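Side-chain contacts in reducing end xylose-releasing exo-oligoxylanase (Bacillus halodurans, PDB 1WU4), which hydrolyses xylooligosaccharides of three or more units with inversion of anomeric configuration, releasing xylose from the reducing end: residues 126-131 / 264-269; 165-170 / 178-183; 183-188 / 192-197. The protein carries 1 engineered substitution. All coordinates share one frame; numbering follows the deposited sequence.

Contact 1 (126-131 / 264-269) is the deepest of the three, fully buried with its centre about 4 Å from that of the chain, and consists of one ion pair with a bridging water between the first turns of helices 127-144 and 265-278. Contacts 2 and 3 are partly buried. Contact 2 (165-170 / 178-183), about 21 Å from the chain centre, mixes a buried cysteine-tryptophan packing with an arginine-glutamate salt bridge. Contact 3 (183-188 / 192-197), about 14 Å out, joins a loop to a short, weakly bonded strand through one backbone bond, a serine hydroxyl bond and two phenylalanines. Contacts 2 and 3 share Lys183 and meet through Trp178 and Ile185. Ser197 of contact 3 bonds to Arg266 of contact 1, while Ile185 packs against helix 127-144.

Contact 1: 126-131 / 264-269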
loop_
_atom_site.group_PDB
_atom_site.type_symbol
_atom_site.label_atom_id
_atom_site.label_comp_id
_atom_site.label_asym_id
_atom_site.label_seq_id
_atom_site.Cartn_x
_atom_site.Cartn_y
_atom_site.Cartn_z
ATOM N N ALA A 126 -4.991 3.820 -11.455
ATOM C CA ALA A 126 -3.712 3.587 -10.790
ATOM C C ALA A 126 -3.834 2.196 -10.168
ATOM O O ALA A 126 -4.514 2.018 -9.161
ATOM C CB ALA A 126 -3.477 4.635 -9.709
ATOM N N PRO A 127 -3.175 1.189 -10.767
ATOM C CA PRO A 127 -3.213 -0.197 -10.288
ATOM C C PRO A 127 -3.042 -0.448 -8.792
ATOM O O PRO A 127 -3.641 -1.380 -8.255
ATOM C CB PRO A 127 -2.132 -0.876 -11.121
ATOM C CG PRO A 127 -2.243 -0.160 -12.427
ATOM C CD PRO A 127 -2.372 1.292 -11.999
ATOM N N ASP A 128 -2.231 0.357 -8.110
ATOM C CA ASP A 128 -2.063 0.130 -6.678
ATOM C C ASP A 128 -3.355 0.422 -5.918
ATOM O O ASP A 128 -3.575 -0.098 -4.824
ATOM C CB ASP A 128 -0.860 0.920 -6.120
ATOM C CG ASP A 128 -0.989 2.426 -6.273
ATOM O OD1 ASP A 128 -1.533 2.897 -7.290
ATOM O OD2 ASP A 128 -0.508 3.143 -5.366
ATOM N N GLY A 129 -4.220 1.241 -6.509
ATOM C CA GLY A 129 -5.500 1.523 -5.885
ATOM C C GLY A 129 -6.387 0.296 -6.029
ATOM O O GLY A 129 -6.945 -0.205 -5.055
ATOM N N GLU A 130 -6.505 -0.207 -7.254
ATOM C CA GLU A 130 -7.329 -1.384 -7.506
ATOM C C GLU A 130 -6.983 -2.574 -6.610
ATOM O O GLU A 130 -7.873 -3.221 -6.065
ATOM C CB GLU A 130 -7.225 -1.813 -8.977
ATOM C CG GLU A 130 -8.298 -1.229 -9.902
ATOM C CD GLU A 130 -8.111 0.247 -10.210
ATOM O OE1 GLU A 130 -8.948 0.799 -10.958
ATOM O OE2 GLU A 130 -7.139 0.855 -9.715
ATOM N N GLU A 131 -5.699 -2.880 -6.452
ATOM C CA GLU A 131 -5.350 -4.029 -5.629
ATOM C C GLU A 131 -5.696 -3.835 -4.155
ATOM O O GLU A 131 -6.074 -4.793 -3.481
ATOM C CB GLU A 131 -3.875 -4.413 -5.813
ATOM C CG GLU A 131 -2.864 -3.347 -5.461
ATOM C CD GLU A 131 -1.448 -3.747 -5.842
ATOM O OE1 GLU A 131 -1.196 -4.953 -6.051
ATOM O OE2 GLU A 131 -0.581 -2.853 -5.923
ATOM N N SER A 264 8.922 4.660 -3.947
ATOM C CA SER A 264 9.876 3.669 -3.450
ATOM C C SER A 264 9.810 3.325 -1.973
ATOM O O SER A 264 10.093 2.192 -1.587
ATOM C CB SER A 264 11.309 4.130 -3.739
ATOM O OG SER A 264 11.468 4.580 -5.069
ATOM N N TYR A 265 9.473 4.307 -1.147
ATOM C CA TYR A 265 9.438 4.093 0.292
ATOM C C TYR A 265 8.584 2.905 0.705
ATOM O O TYR A 265 8.902 2.207 1.668
ATOM C CB TYR A 265 8.943 5.357 1.001
ATOM C CG TYR A 265 9.730 6.612 0.679
ATOM C CD1 TYR A 265 10.992 6.546 0.082
ATOM C CD2 TYR A 265 9.215 7.873 0.990
ATOM C CE1 TYR A 265 11.719 7.704 -0.197
ATOM C CE2 TYR A 265 9.936 9.032 0.718
ATOM C CZ TYR A 265 11.182 8.942 0.126
ATOM O OH TYR A 265 11.885 10.089 -0.147
ATOM N N ARG A 266 7.508 2.663 -0.034
ATOM C CA ARG A 266 6.603 1.574 0.295
ATOM C C ARG A 266 7.170 0.174 0.118
ATOM O O ARG A 266 6.645 -0.781 0.688
ATOM C CB ARG A 266 5.310 1.734 -0.502
ATOM C CG ARG A 266 4.592 3.024 -0.149
ATOM C CD ARG A 266 3.430 3.321 -1.071
ATOM N NE ARG A 266 3.869 3.509 -2.448
ATOM C CZ ARG A 266 3.121 4.063 -3.395
ATOM N NH1 ARG A 266 1.898 4.488 -3.110
ATOM N NH2 ARG A 266 3.597 4.186 -4.627
ATOM N N VAL A 267 8.238 0.042 -0.662
ATOM C CA VAL A 267 8.845 -1.267 -0.869
ATOM C C VAL A 267 9.252 -1.910 0.461
ATOM O O VAL A 267 8.931 -3.070 0.714
ATOM C CB VAL A 267 10.067 -1.164 -1.812
ATOM C CG1 VAL A 267 10.825 -2.486 -1.841
ATOM C CG2 VAL A 267 9.603 -0.798 -3.218
ATOM N N ALA A 268 9.940 -1.160 1.318
ATOM C CA ALA A 268 10.360 -1.699 2.610
ATOM C C ALA A 268 9.154 -2.114 3.448
ATOM O O ALA A 268 9.173 -3.154 4.111
ATOM C CB ALA A 268 11.188 -0.667 3.368
ATOM N N ALA A 269 8.104 -1.296 3.421
ATOM C CA ALA A 269 6.896 -1.596 4.181
ATOM C C ALA A 269 6.233 -2.870 3.671
ATOM O O ALA A 269 5.802 -3.710 4.461
ATOM C CB ALA A 269 5.914 -0.430 4.100
HETATM O O HOH W 1 1.254 5.385 -5.996
#
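Asp128 and Arg266 meet through a single pair of atoms, OD2 and NH1, 3.6 Å apart, and these two residues supply all of the small surface, 49 Å² in total, buried between the segments. The backbones stay far apart: the nearest CA atoms, those of Asp128 and Arg266, are separated by 11.2 Å, so only side chains and a water reach across. The arginine chain bends at chi3 (-62°), which turns the guanidinium so that its plane stands nearly perpendicular to the carboxylate (77°). OD2 lies well out of the guanidinium plane. No N-H points at it, and the pair is therefore a salt bridge by charge rather than by hydrogen bonding. A water makes the directional link: it donates to Asp128 OD2 at 2.9 Å and accepts from Arg266 NH2 at 3.0 Å, lying in the guanidinium plane at its edge.

Further partners grip the same guanidinium: NH1 forms a salt bridge with Glu70 and a hydrogen bond with Tyr74, NH2 bonds to Ser197, and NE bonds to the carbonyl of Asp263. By similarity, Glu70 is the proton donor and Asp263 the proton acceptor of the reaction, so Arg266 links the surroundings of both. The chemistry is thus that of one buried guanidinium shared by two carboxylates. Asp128 is held by charge and through the water, which makes it a second-shell partner of the arginine that contacts Glu70.

Contact 2: 165-170 / 178-183; sequences CVHNGE and WNRDNK
The guanidinium of Arg180 carries Val166 CG1 over one face, 3.8 Å above its plane and offset toward the rim, and Glu170 OE1 at its edge. The same methyl lies over a face of the His167 ring, again near the rim, with the Glu170 carboxylate at that ring's edge. Cys165 CB packs on CZ3 of the Trp178 indole at 3.8 Å, and Cys165 SG sits at the edge of the six-membered ring, 5.5 Å from the centroid.

One oxygen joins the charged groups. Glu170 OE1 accepts from Arg180 NH2 at 2.8 Å (N-H...O angle 156°), nearly along its C-O bond, and from His167 ND1 at 2.9 Å, on the syn side. Successive bends at chi2 (-67°) and chi3 (-70°) fold the arginine back over the carbonyl of Val166, bringing CD to 3.3 Å from Val166 O. The other ring nitrogen of His167 bonds to Asp215.

Away from the annotated catalytic residues, a type II beta turn from His167 to Glu170 follows helix 154-167 and brings the two ends of this His-carboxylate hydrogen bond together. The contact joins that helix end to the loop leading to strand 193-194. Val166 also packs on Phe218 and Trp219 of helix 216-233, and Trp178 meets Trp219 and Tyr204 edge-to-face.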
loop_
_atom_site.group_PDB
_atom_site.type_symbol
_atom_site.label_atom_id
_atom_site.label_comp_id
_atom_site.label_asym_id
_atom_site.label_seq_id
_atom_site.Cartn_x
_atom_site.Cartn_y
_atom_site.Cartn_z
ATOM N N CYS A 165 -9.019 -6.809 -13.895
ATOM C CA CYS A 165 -7.574 -6.617 -13.804
ATOM C C CYS A 165 -6.772 -7.660 -14.572
ATOM O O CYS A 165 -5.712 -7.353 -15.110
ATOM C CB CYS A 165 -7.132 -6.628 -12.340
ATOM S SG CYS A 165 -7.712 -5.218 -11.370
ATOM N N VAL A 166 -7.282 -8.886 -14.624
ATOM C CA VAL A 166 -6.583 -9.965 -15.312
ATOM C C VAL A 166 -7.026 -10.198 -16.755
ATOM O O VAL A 166 -6.195 -10.459 -17.629
ATOM C CB VAL A 166 -6.751 -11.302 -14.541
ATOM C CG1 VAL A 166 -6.077 -12.440 -15.298
ATOM C CG2 VAL A 166 -6.162 -11.176 -13.149
ATOM N N HIS A 167 -8.326 -10.077 -17.006
ATOM C CA HIS A 167 -8.885 -10.362 -18.324
ATOM C C HIS A 167 -9.271 -9.217 -19.251
ATOM O O HIS A 167 -9.652 -9.465 -20.396
ATOM C CB HIS A 167 -10.096 -11.277 -18.143
ATOM C CG HIS A 167 -9.754 -12.605 -17.546
ATOM N ND1 HIS A 167 -9.320 -13.670 -18.304
ATOM C CD2 HIS A 167 -9.735 -13.025 -16.259
ATOM C CE1 HIS A 167 -9.047 -14.690 -17.510
ATOM N NE2 HIS A 167 -9.289 -14.325 -16.265
ATOM N N ASN A 168 -9.180 -7.977 -18.784
ATOM C CA ASN A 168 -9.559 -6.846 -19.629
ATOM C C ASN A 168 -8.817 -6.890 -20.963
ATOM O O ASN A 168 -7.610 -7.133 -21.008
ATOM C CB ASN A 168 -9.260 -5.523 -18.923
ATOM C CG ASN A 168 -10.174 -4.401 -19.379
ATOM O OD1 ASN A 168 -9.838 -3.222 -19.254
ATOM N ND2 ASN A 168 -11.343 -4.760 -19.895
ATOM N N GLY A 169 -9.547 -6.656 -22.048
ATOM C CA GLY A 169 -8.935 -6.673 -23.365
ATOM C C GLY A 169 -9.345 -7.878 -24.189
ATOM O O GLY A 169 -9.280 -7.852 -25.419
ATOM N N GLU A 170 -9.764 -8.941 -23.512
ATOM C CA GLU A 170 -10.187 -10.156 -24.197
ATOM C C GLU A 170 -11.512 -9.932 -24.913
ATOM O O GLU A 170 -11.767 -10.516 -25.966
ATOM C CB GLU A 170 -10.316 -11.303 -23.192
ATOM C CG GLU A 170 -8.996 -11.698 -22.550
ATOM C CD GLU A 170 -9.157 -12.743 -21.464
ATOM O OE1 GLU A 170 -8.128 -13.189 -20.915
ATOM O OE2 GLU A 170 -10.309 -13.115 -21.155
ATOM N N TRP A 178 -2.197 -6.479 -15.226
ATOM C CA TRP A 178 -1.087 -7.410 -15.039
ATOM C C TRP A 178 -0.716 -7.928 -16.414
ATOM O O TRP A 178 -1.595 -8.203 -17.233
ATOM C CB TRP A 178 -1.501 -8.607 -14.173
ATOM C CG TRP A 178 -1.263 -8.425 -12.711
ATOM C CD1 TRP A 178 -0.239 -8.950 -11.972
ATOM C CD2 TRP A 178 -2.049 -7.644 -11.808
ATOM N NE1 TRP A 178 -0.342 -8.541 -10.665
ATOM C CE2 TRP A 178 -1.444 -7.737 -10.536
ATOM C CE3 TRP A 178 -3.209 -6.871 -11.951
ATOM C CZ2 TRP A 178 -1.960 -7.084 -9.409
ATOM C CZ3 TRP A 178 -3.721 -6.222 -10.835
ATOM C CH2 TRP A 178 -3.096 -6.332 -9.579
ATOM N N ASN A 179 0.579 -8.046 -16.681
ATOM C CA ASN A 179 1.008 -8.592 -17.957
ATOM C C ASN A 179 0.764 -10.090 -17.797
ATOM O O ASN A 179 1.251 -10.707 -16.850
ATOM C CB ASN A 179 2.488 -8.299 -18.196
ATOM C CG ASN A 179 3.010 -8.947 -19.459
ATOM O OD1 ASN A 179 3.217 -10.160 -19.504
ATOM N ND2 ASN A 179 3.215 -8.142 -20.498
ATOM N N ARG A 180 -0.008 -10.667 -18.711
ATOM C CA ARG A 180 -0.351 -12.084 -18.639
ATOM C C ARG A 180 0.816 -13.050 -18.808
ATOM O O ARG A 180 0.772 -14.173 -18.305
ATOM C CB ARG A 180 -1.436 -12.401 -19.671
ATOM C CG ARG A 180 -2.733 -11.638 -19.446
ATOM C CD ARG A 180 -3.420 -12.082 -18.164
ATOM N NE ARG A 180 -3.963 -13.434 -18.273
ATOM C CZ ARG A 180 -4.987 -13.767 -19.054
ATOM N NH1 ARG A 180 -5.413 -15.023 -19.093
ATOM N NH2 ARG A 180 -5.590 -12.846 -19.793
ATOM N N ASP A 181 1.860 -12.615 -19.506
ATOM C CA ASP A 181 3.015 -13.471 -19.737
ATOM C C ASP A 181 3.993 -13.523 -18.569
ATOM O O ASP A 181 4.437 -14.604 -18.184
ATOM C CB ASP A 181 3.749 -13.035 -21.007
ATOM C CG ASP A 181 2.880 -13.142 -22.244
ATOM O OD1 ASP A 181 2.282 -14.217 -22.454
ATOM O OD2 ASP A 181 2.798 -12.156 -23.005
ATOM N N ASN A 182 4.332 -12.368 -18.002
ATOM C CA ASN A 182 5.272 -12.354 -16.885
ATOM C C ASN A 182 4.615 -12.274 -15.509
ATOM O O ASN A 182 5.301 -12.324 -14.487
ATOM C CB ASN A 182 6.304 -11.224 -17.043
ATOM C CG ASN A 182 5.672 -9.847 -17.107
ATOM O OD1 ASN A 182 4.682 -9.571 -16.433
ATOM N ND2 ASN A 182 6.265 -8.962 -17.906
ATOM N N LYS A 183 3.288 -12.161 -15.488
ATOM C CA LYS A 183 2.516 -12.097 -14.245
ATOM C C LYS A 183 2.863 -10.918 -13.340
ATOM O O LYS A 183 2.650 -10.983 -12.129
ATOM C CB LYS A 183 2.680 -13.395 -13.440
ATOM C CG LYS A 183 2.138 -14.654 -14.111
ATOM C CD LYS A 183 3.022 -15.119 -15.254
ATOM C CE LYS A 183 2.545 -16.453 -15.807
ATOM N NZ LYS A 183 1.134 -16.394 -16.274
#

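Contact 3: 183-188 / 192-197; sequences KLIKFI and EFSDPS
Phe187 touches Phe193 from its first side-chain atom onward. CB lies 3.5 Å from Phe193 CE1, CG is 3.7 Å from that same atom, and CD2 comes equally near CE1 and CZ of Phe193, at 3.6 Å. On the other flank CD1 approaches Asp195 OD2, a loose contact at 4.2 Å. A chi1 of 166° swings the Phe187 ring away from its backbone N and alongside that of Phe193, both side chains pointing the same way. The planes are only 12° apart, yet the centroids are separated by 5.5 Å, so the rings are slid past each other with little overlap. Ile188 CG2 lies over one face of the Phe187 ring, near its rim. Losing the ring to an alanine here is likely to leave Phe193 CZ without its apolar neighbour and Ile188 CG2 without the face it packs on.

The backbone of Phe187 is tied to the same partner: its N donates to Phe193 O at 3.0 Å with an N-H...O angle of 159°. One residue further along, the hydroxyl of Ser194 donates to Ile185 O at 2.7 Å. At the other end of the contact, buried Lys186 and exposed Glu192 form a long ion pair. At least one water spans it, accepting from Lys186 NZ and donating to Glu192 OE2. Stronger partners hold each end: NZ bonds to the carbonyl of Pro176, while OE1 of Glu192 bonds to Tyr247.

Strand 193-194, paired antiparallel with strand 245-246, is thus fastened to the preceding loop. It leads directly to Asp195, whose side chain lies about 3 Å at nearest atoms from that of Asp263, the proton acceptor by similarity, consistent with a place in the active-site wall of this family 8 glycoside hydrolase, an (alpha/alpha)6 barrel.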
loop_
_atom_site.group_PDB
_atom_site.type_symbol
_atom_site.label_atom_id
_atom_site.label_comp_id
_atom_site.label_asym_id
_atom_site.label_seq_id
_atom_site.Cartn_x
_atom_site.Cartn_y
_atom_site.Cartn_z
ATOM N N LYS A 183 3.288 -12.161 -15.488
ATOM C CA LYS A 183 2.516 -12.097 -14.245
ATOM C C LYS A 183 2.863 -10.918 -13.340
ATOM O O LYS A 183 2.650 -10.983 -12.129
ATOM C CB LYS A 183 2.680 -13.395 -13.440
ATOM C CG LYS A 183 2.138 -14.654 -14.111
ATOM C CD LYS A 183 3.022 -15.119 -15.254
ATOM C CE LYS A 183 2.545 -16.453 -15.807
ATOM N NZ LYS A 183 1.134 -16.394 -16.274
ATOM N N LEU A 184 3.383 -9.842 -13.924
ATOM C CA LEU A 184 3.756 -8.661 -13.149
ATOM C C LEU A 184 2.736 -7.538 -13.279
ATOM O O LEU A 184 2.236 -7.270 -14.371
ATOM C CB LEU A 184 5.118 -8.134 -13.611
ATOM C CG LEU A 184 6.321 -9.074 -13.515
ATOM C CD1 LEU A 184 7.530 -8.386 -14.109
ATOM C CD2 LEU A 184 6.585 -9.453 -12.063
ATOM N N ILE A 185 2.439 -6.877 -12.163
ATOM C CA ILE A 185 1.506 -5.757 -12.184
ATOM C C ILE A 185 2.182 -4.635 -12.979
ATOM O O ILE A 185 3.410 -4.493 -12.949
ATOM C CB ILE A 185 1.169 -5.278 -10.743
ATOM C CG1 ILE A 185 0.037 -4.247 -10.783
ATOM C CG2 ILE A 185 2.411 -4.698 -10.066
ATOM C CD1 ILE A 185 -0.461 -3.844 -9.402
ATOM N N LYS A 186 1.384 -3.854 -13.700
ATOM C CA LYS A 186 1.905 -2.761 -14.520
ATOM C C LYS A 186 1.757 -1.417 -13.820
ATOM O O LYS A 186 0.978 -1.284 -12.875
ATOM C CB LYS A 186 1.139 -2.670 -15.839
ATOM C CG LYS A 186 1.035 -3.940 -16.656
ATOM C CD LYS A 186 0.086 -3.670 -17.822
ATOM C CE LYS A 186 -0.131 -4.871 -18.709
ATOM N NZ LYS A 186 -1.141 -4.530 -19.756
ATOM N N PHE A 187 2.504 -0.419 -14.291
ATOM C CA PHE A 187 2.402 0.925 -13.732
ATOM C C PHE A 187 0.994 1.438 -14.053
ATOM O O PHE A 187 0.316 1.999 -13.192
ATOM C CB PHE A 187 3.454 1.849 -14.341
ATOM C CG PHE A 187 3.193 3.296 -14.075
ATOM C CD1 PHE A 187 3.054 3.760 -12.771
ATOM C CD2 PHE A 187 3.019 4.184 -15.129
ATOM C CE1 PHE A 187 2.737 5.090 -12.520
ATOM C CE2 PHE A 187 2.702 5.513 -14.889
ATOM C CZ PHE A 187 2.559 5.966 -13.581
ATOM N N ILE A 188 0.582 1.263 -15.308
ATOM C CA ILE A 188 -0.766 1.611 -15.761
ATOM C C ILE A 188 -1.107 0.593 -16.848
ATOM O O ILE A 188 -0.214 -0.019 -17.432
ATOM C CB ILE A 188 -0.902 3.074 -16.290
ATOM C CG1 ILE A 188 0.117 3.364 -17.387
ATOM C CG2 ILE A 188 -0.768 4.051 -15.133
ATOM C CD1 ILE A 188 -0.010 4.774 -17.956
ATOM N N GLU A 192 4.133 -0.988 -20.755
ATOM C CA GLU A 192 4.759 -2.269 -20.495
ATOM C C GLU A 192 5.963 -2.153 -19.565
ATOM O O GLU A 192 7.064 -2.599 -19.885
ATOM C CB GLU A 192 5.160 -2.960 -21.803
ATOM C CG GLU A 192 3.987 -3.498 -22.636
ATOM C CD GLU A 192 3.062 -4.440 -21.866
ATOM O OE1 GLU A 192 3.542 -5.224 -21.020
ATOM O OE2 GLU A 192 1.839 -4.410 -22.125
ATOM N N PHE A 193 5.747 -1.512 -18.421
ATOM C CA PHE A 193 6.770 -1.394 -17.395
ATOM C C PHE A 193 6.036 -1.377 -16.064
ATOM O O PHE A 193 4.799 -1.325 -16.035
ATOM C CB PHE A 193 7.685 -0.170 -17.603
ATOM C CG PHE A 193 7.005 1.160 -17.478
ATOM C CD1 PHE A 193 6.834 1.760 -16.234
ATOM C CD2 PHE A 193 6.601 1.849 -18.616
ATOM C CE1 PHE A 193 6.272 3.032 -16.129
ATOM C CE2 PHE A 193 6.040 3.118 -18.521
ATOM C CZ PHE A 193 5.878 3.710 -17.275
ATOM N N SER A 194 6.777 -1.434 -14.966
ATOM C CA SER A 194 6.146 -1.516 -13.660
ATOM C C SER A 194 6.587 -0.455 -12.659
ATOM O O SER A 194 7.252 0.518 -13.008
ATOM C CB SER A 194 6.395 -2.922 -13.095
ATOM O OG SER A 194 5.540 -3.226 -12.009
ATOM N N ASP A 195 6.191 -0.664 -11.408
ATOM C CA ASP A 195 6.498 0.231 -10.299
ATOM C C ASP A 195 6.709 -0.719 -9.115
ATOM O O ASP A 195 5.755 -1.305 -8.605
ATOM C CB ASP A 195 5.295 1.155 -10.069
ATOM C CG ASP A 195 5.532 2.189 -8.987
ATOM O OD1 ASP A 195 6.016 1.820 -7.899
ATOM O OD2 ASP A 195 5.203 3.376 -9.227
ATOM N N PRO A 196 7.967 -0.903 -8.676
ATOM C CA PRO A 196 8.267 -1.804 -7.554
ATOM C C PRO A 196 7.344 -1.725 -6.334
ATOM O O PRO A 196 6.936 -2.758 -5.796
ATOM C CB PRO A 196 9.713 -1.457 -7.217
ATOM C CG PRO A 196 10.286 -1.172 -8.573
ATOM C CD PRO A 196 9.207 -0.311 -9.216
ATOM N N SER A 197 7.006 -0.509 -5.914
ATOM C CA SER A 197 6.149 -0.310 -4.747
ATOM C C SER A 197 4.730 -0.850 -4.912
ATOM O O SER A 197 4.003 -0.979 -3.928
ATOM C CB SER A 197 6.086 1.179 -4.381
ATOM O OG SER A 197 5.303 1.918 -5.304
HETATM O O HOH W 2 -0.290 -6.584 -21.274
HETATM O O HOH W 3 0.052 -2.693 -22.038
#